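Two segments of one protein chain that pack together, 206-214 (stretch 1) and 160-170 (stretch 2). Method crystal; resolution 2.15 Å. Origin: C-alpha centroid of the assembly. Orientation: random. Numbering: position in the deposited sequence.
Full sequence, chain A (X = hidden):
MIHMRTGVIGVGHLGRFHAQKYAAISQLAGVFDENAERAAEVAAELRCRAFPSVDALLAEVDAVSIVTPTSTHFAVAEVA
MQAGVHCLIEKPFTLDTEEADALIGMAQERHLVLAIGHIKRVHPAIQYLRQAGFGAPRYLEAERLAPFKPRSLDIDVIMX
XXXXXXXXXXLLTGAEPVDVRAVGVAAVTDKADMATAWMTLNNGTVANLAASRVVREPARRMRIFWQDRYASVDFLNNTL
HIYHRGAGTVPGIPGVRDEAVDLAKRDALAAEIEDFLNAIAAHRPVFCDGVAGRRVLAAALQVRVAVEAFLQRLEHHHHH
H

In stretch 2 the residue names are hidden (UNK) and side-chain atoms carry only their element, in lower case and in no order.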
# COMPACT_ATOMS: atom_id res chain seq x y z
N VAL A 206 -15.09 11.93 -7.75
CA VAL A 206 -15.45 10.62 -8.28
C VAL A 206 -14.15 9.88 -8.62
O VAL A 206 -13.26 10.46 -9.24
CB VAL A 206 -16.36 10.73 -9.52
CG1 VAL A 206 -16.51 9.36 -10.25
CG2 VAL A 206 -17.73 11.27 -9.13
N ALA A 207 -14.06 8.62 -8.20
CA ALA A 207 -12.94 7.74 -8.52
C ALA A 207 -13.46 6.56 -9.32
O ALA A 207 -14.40 5.89 -8.90
CB ALA A 207 -12.23 7.24 -7.26
N ASN A 208 -12.81 6.27 -10.45
CA ASN A 208 -13.22 5.23 -11.39
C ASN A 208 -12.02 4.29 -11.53
O ASN A 208 -11.12 4.55 -12.34
CB ASN A 208 -13.65 5.89 -12.75
CG ASN A 208 -13.78 4.88 -13.88
OD1 ASN A 208 -13.88 3.67 -13.65
ND2 ASN A 208 -13.77 5.38 -15.10
N LEU A 209 -12.01 3.21 -10.74
CA LEU A 209 -10.81 2.42 -10.48
C LEU A 209 -10.97 1.00 -11.00
O LEU A 209 -11.87 0.27 -10.56
CB LEU A 209 -10.52 2.36 -8.97
CG LEU A 209 -10.55 3.73 -8.28
CD1 LEU A 209 -10.15 3.56 -6.82
CD2 LEU A 209 -9.59 4.65 -9.01
N ALA A 210 -10.07 0.58 -11.89
CA ALA A 210 -10.11 -0.74 -12.49
C ALA A 210 -8.93 -1.57 -12.02
O ALA A 210 -7.83 -1.05 -11.82
CB ALA A 210 -10.12 -0.63 -14.02
N ALA A 211 -9.16 -2.87 -11.83
CA ALA A 211 -8.08 -3.77 -11.47
C ALA A 211 -8.34 -5.13 -12.12
O ALA A 211 -9.48 -5.55 -12.25
CB ALA A 211 -7.94 -3.91 -9.94
N SER A 212 -7.26 -5.79 -12.55
CA SER A 212 -7.34 -7.09 -13.21
C SER A 212 -6.09 -7.92 -12.92
O SER A 212 -4.98 -7.38 -12.81
CB SER A 212 -7.51 -6.95 -14.73
OG SER A 212 -7.50 -8.23 -15.35
N ARG A 213 -6.29 -9.24 -12.81
CA ARG A 213 -5.20 -10.19 -12.63
C ARG A 213 -5.04 -11.14 -13.81
O ARG A 213 -4.31 -12.13 -13.70
CB ARG A 213 -5.40 -11.00 -11.34
CG ARG A 213 -6.68 -11.79 -11.30
CD ARG A 213 -6.80 -12.65 -10.06
NE ARG A 213 -7.97 -13.51 -10.15
CZ ARG A 213 -8.52 -14.14 -9.12
NH1 ARG A 213 -8.00 -14.03 -7.91
NH2 ARG A 213 -9.60 -14.90 -9.32
N VAL A 214 -5.67 -10.85 -14.95
CA VAL A 214 -5.61 -11.75 -16.10
C VAL A 214 -5.24 -11.03 -17.40
O VAL A 214 -5.65 -11.47 -18.48
CB VAL A 214 -6.95 -12.48 -16.27
CG1 VAL A 214 -7.20 -13.43 -15.12
CG2 VAL A 214 -8.10 -11.47 -16.42
N UNK A 160 -5.79 -6.76 -2.91
CA UNK A 160 -4.36 -6.79 -3.22
C UNK A 160 -3.96 -5.89 -4.38
O UNK A 160 -2.76 -5.63 -4.53
o UNK A 160 -4.76 -10.29 -2.69
c UNK A 160 -4.22 -9.20 -2.41
c UNK A 160 -3.92 -8.23 -3.54
o UNK A 160 -3.93 -8.87 -1.23
N UNK A 161 -4.89 -5.46 -5.24
CA UNK A 161 -4.58 -4.56 -6.35
C UNK A 161 -5.28 -3.22 -6.21
O UNK A 161 -4.61 -2.18 -6.11
c UNK A 161 -5.00 -6.93 -9.45
c UNK A 161 -4.98 -5.20 -7.69
c UNK A 161 -2.87 -6.41 -8.26
c UNK A 161 -4.39 -6.53 -8.13
N UNK A 162 -6.61 -3.21 -6.15
CA UNK A 162 -7.34 -1.96 -6.23
C UNK A 162 -7.10 -1.09 -5.01
O UNK A 162 -7.18 0.14 -5.09
c UNK A 162 -8.83 -2.21 -6.41
c UNK A 162 -11.68 -2.12 -8.37
s UNK A 162 -11.32 -1.10 -6.92
c UNK A 162 -9.55 -1.00 -6.98
N UNK A 163 -6.78 -1.73 -3.88
CA UNK A 163 -6.62 -1.00 -2.63
C UNK A 163 -5.54 0.07 -2.74
O UNK A 163 -5.61 1.08 -2.03
c UNK A 163 -4.91 -2.54 -1.64
c UNK A 163 -6.32 -2.00 -1.49
c UNK A 163 -6.52 -1.34 -0.13
c UNK A 163 -6.69 -2.31 0.98
N UNK A 164 -4.58 -0.11 -3.65
CA UNK A 164 -3.57 0.94 -3.89
C UNK A 164 -4.22 2.24 -4.32
O UNK A 164 -3.97 3.31 -3.75
n UNK A 164 -0.47 -2.42 -4.23
n UNK A 164 -0.84 -0.48 -3.41
c UNK A 164 -1.65 -0.60 -4.52
c UNK A 164 -1.41 -1.83 -5.03
c UNK A 164 -2.58 0.49 -4.96
c UNK A 164 -0.13 -1.58 -3.26
N UNK A 165 -5.05 2.16 -5.36
CA UNK A 165 -5.64 3.37 -5.91
C UNK A 165 -6.81 3.86 -5.07
O UNK A 165 -7.04 5.07 -5.00
o UNK A 165 -3.81 3.28 -8.16
c UNK A 165 -6.04 3.11 -7.36
c UNK A 165 -4.86 2.60 -8.18
o UNK A 165 -4.96 1.52 -8.80
N UNK A 166 -7.51 2.96 -4.39
CA UNK A 166 -8.45 3.42 -3.37
C UNK A 166 -7.74 4.27 -2.32
O UNK A 166 -8.22 5.35 -1.96
c UNK A 166 -11.45 2.35 -3.83
c UNK A 166 -10.51 0.09 -3.16
c UNK A 166 -10.17 1.51 -3.65
c UNK A 166 -9.16 2.23 -2.73
N UNK A 167 -6.57 3.82 -1.85
CA UNK A 167 -5.84 4.57 -0.85
C UNK A 167 -5.36 5.91 -1.39
O UNK A 167 -5.48 6.94 -0.72
c UNK A 167 -3.80 4.53 0.65
c UNK A 167 -4.66 3.75 -0.34
o UNK A 167 -4.35 5.04 1.65
o UNK A 167 -2.57 4.63 0.41
N UNK A 168 -4.80 5.90 -2.60
CA UNK A 168 -4.36 7.13 -3.24
C UNK A 168 -5.50 8.12 -3.36
O UNK A 168 -5.34 9.32 -3.10
c UNK A 168 -3.78 6.84 -4.62
c UNK A 168 -2.41 6.16 -4.63
c UNK A 168 -1.96 5.78 -6.05
c UNK A 168 -1.37 7.06 -3.91
N UNK A 169 -6.68 7.63 -3.75
CA UNK A 169 -7.87 8.45 -3.83
C UNK A 169 -8.18 9.10 -2.49
O UNK A 169 -8.36 10.33 -2.40
c UNK A 169 -10.34 8.32 -4.10
c UNK A 169 -9.04 7.56 -4.26
o UNK A 169 -8.84 7.10 -5.61
N UNK A 170 -8.25 8.29 -1.43
CA UNK A 170 -8.59 8.86 -0.13
C UNK A 170 -7.55 9.87 0.32
O UNK A 170 -7.89 10.86 0.96
c UNK A 170 -9.92 5.61 1.57
c UNK A 170 -11.32 7.58 0.95
c UNK A 170 -8.78 7.75 0.91
c UNK A 170 -10.00 6.85 0.70
O HOH W 1 -7.18 0.29 -9.33

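Position 160 carries two carbons, the second bearing two oxygens, a short carboxylate that lies beyond the reach of stretch 1; it is Asp160. At position 161 four carbons fork at the second. The CB lies 3.9 Å from CB of Ala211, and one of the fork's end carbons comes to 3.4 Å from O of Ser212. A fork one carbon beyond CB is the mark of leucine, and the residue is Leu161, with rotamer m, t.

Position 162 has an unbranched chain of two carbons, a sulfur and a last carbon. Its CB sits 4.0 Å from CB of Ala211, where the backbones come close, the CA atoms of Ala211 and position 162 being 5.6 Å apart, and its terminal carbon reaches 3.2 Å from O of Leu209. Only methionine provides such a chain: Met162. From CB the chain runs out across the strand (chi1 and chi2 both t), so that CG packs 4.0 Å from CB of Leu209 and the atom near O of Leu209 is CE.

At position 163 four carbons fork at the first, one arm being two carbons long, and CB points away from the strand; this is Ile163. Position 164 shows one carbon followed by a five-membered ring of three carbons and two nitrogens, out of reach of stretch 1, and is His164.

Position 165 again has two carbons, the second with two oxygens. Its CB points toward the strand and lies 4.2 Å from CD1 of Leu209, while one oxygen is close to a water. The residue is Asp165. The water donates to OD2 of Asp165 over 2.6 Å and also, over 2.9 Å, to O of Ala210, bridging the carboxylate to the strand backbone.

The four carbons at position 166 fork at the second. CB points sideways, but the end of the side chain comes nearer, and one terminal carbon is 3.5 Å from CD1 of Leu209; this is Leu166, and the carbon is CD2. At position 167 there are two carbons, the second with two oxygens; the CA-to-CB bond points away from the strand and the side chain touches nothing on stretch 1: Asp167. Position 168, four carbons forked at the second, is Leu168 and does not reach stretch 1.

Position 169 has one carbon carrying one oxygen and one carbon, and the oxygen lies 3.8 Å from CB of Ala207; this is Thr169. Its OG1 donates a hydrogen bond to O of Asp165, 2.8 Å away, satisfying the hydroxyl within its own helix. Position 170, four carbons forked at the second, is Leu170, which makes no contact here.

The strand and helix run nearly antiparallel, at 158°, with axes 7.8 Å apart at closest approach. Alternation along the strand turns Ala207, Leu209 and Ala211 toward the helix. Leu209 is the centerpiece: its CD1 also lies 3.8 Å from C of Asp165, so the leucine packs against helix backbone as well as side chains. The small alanines accompany it on the same face. No direct hydrogen bond crosses the contact, which buries 419 Å² and rests on apolar packing supplemented by the bridging water.

Stretch 2 160-170: DLMIHDLDLTL
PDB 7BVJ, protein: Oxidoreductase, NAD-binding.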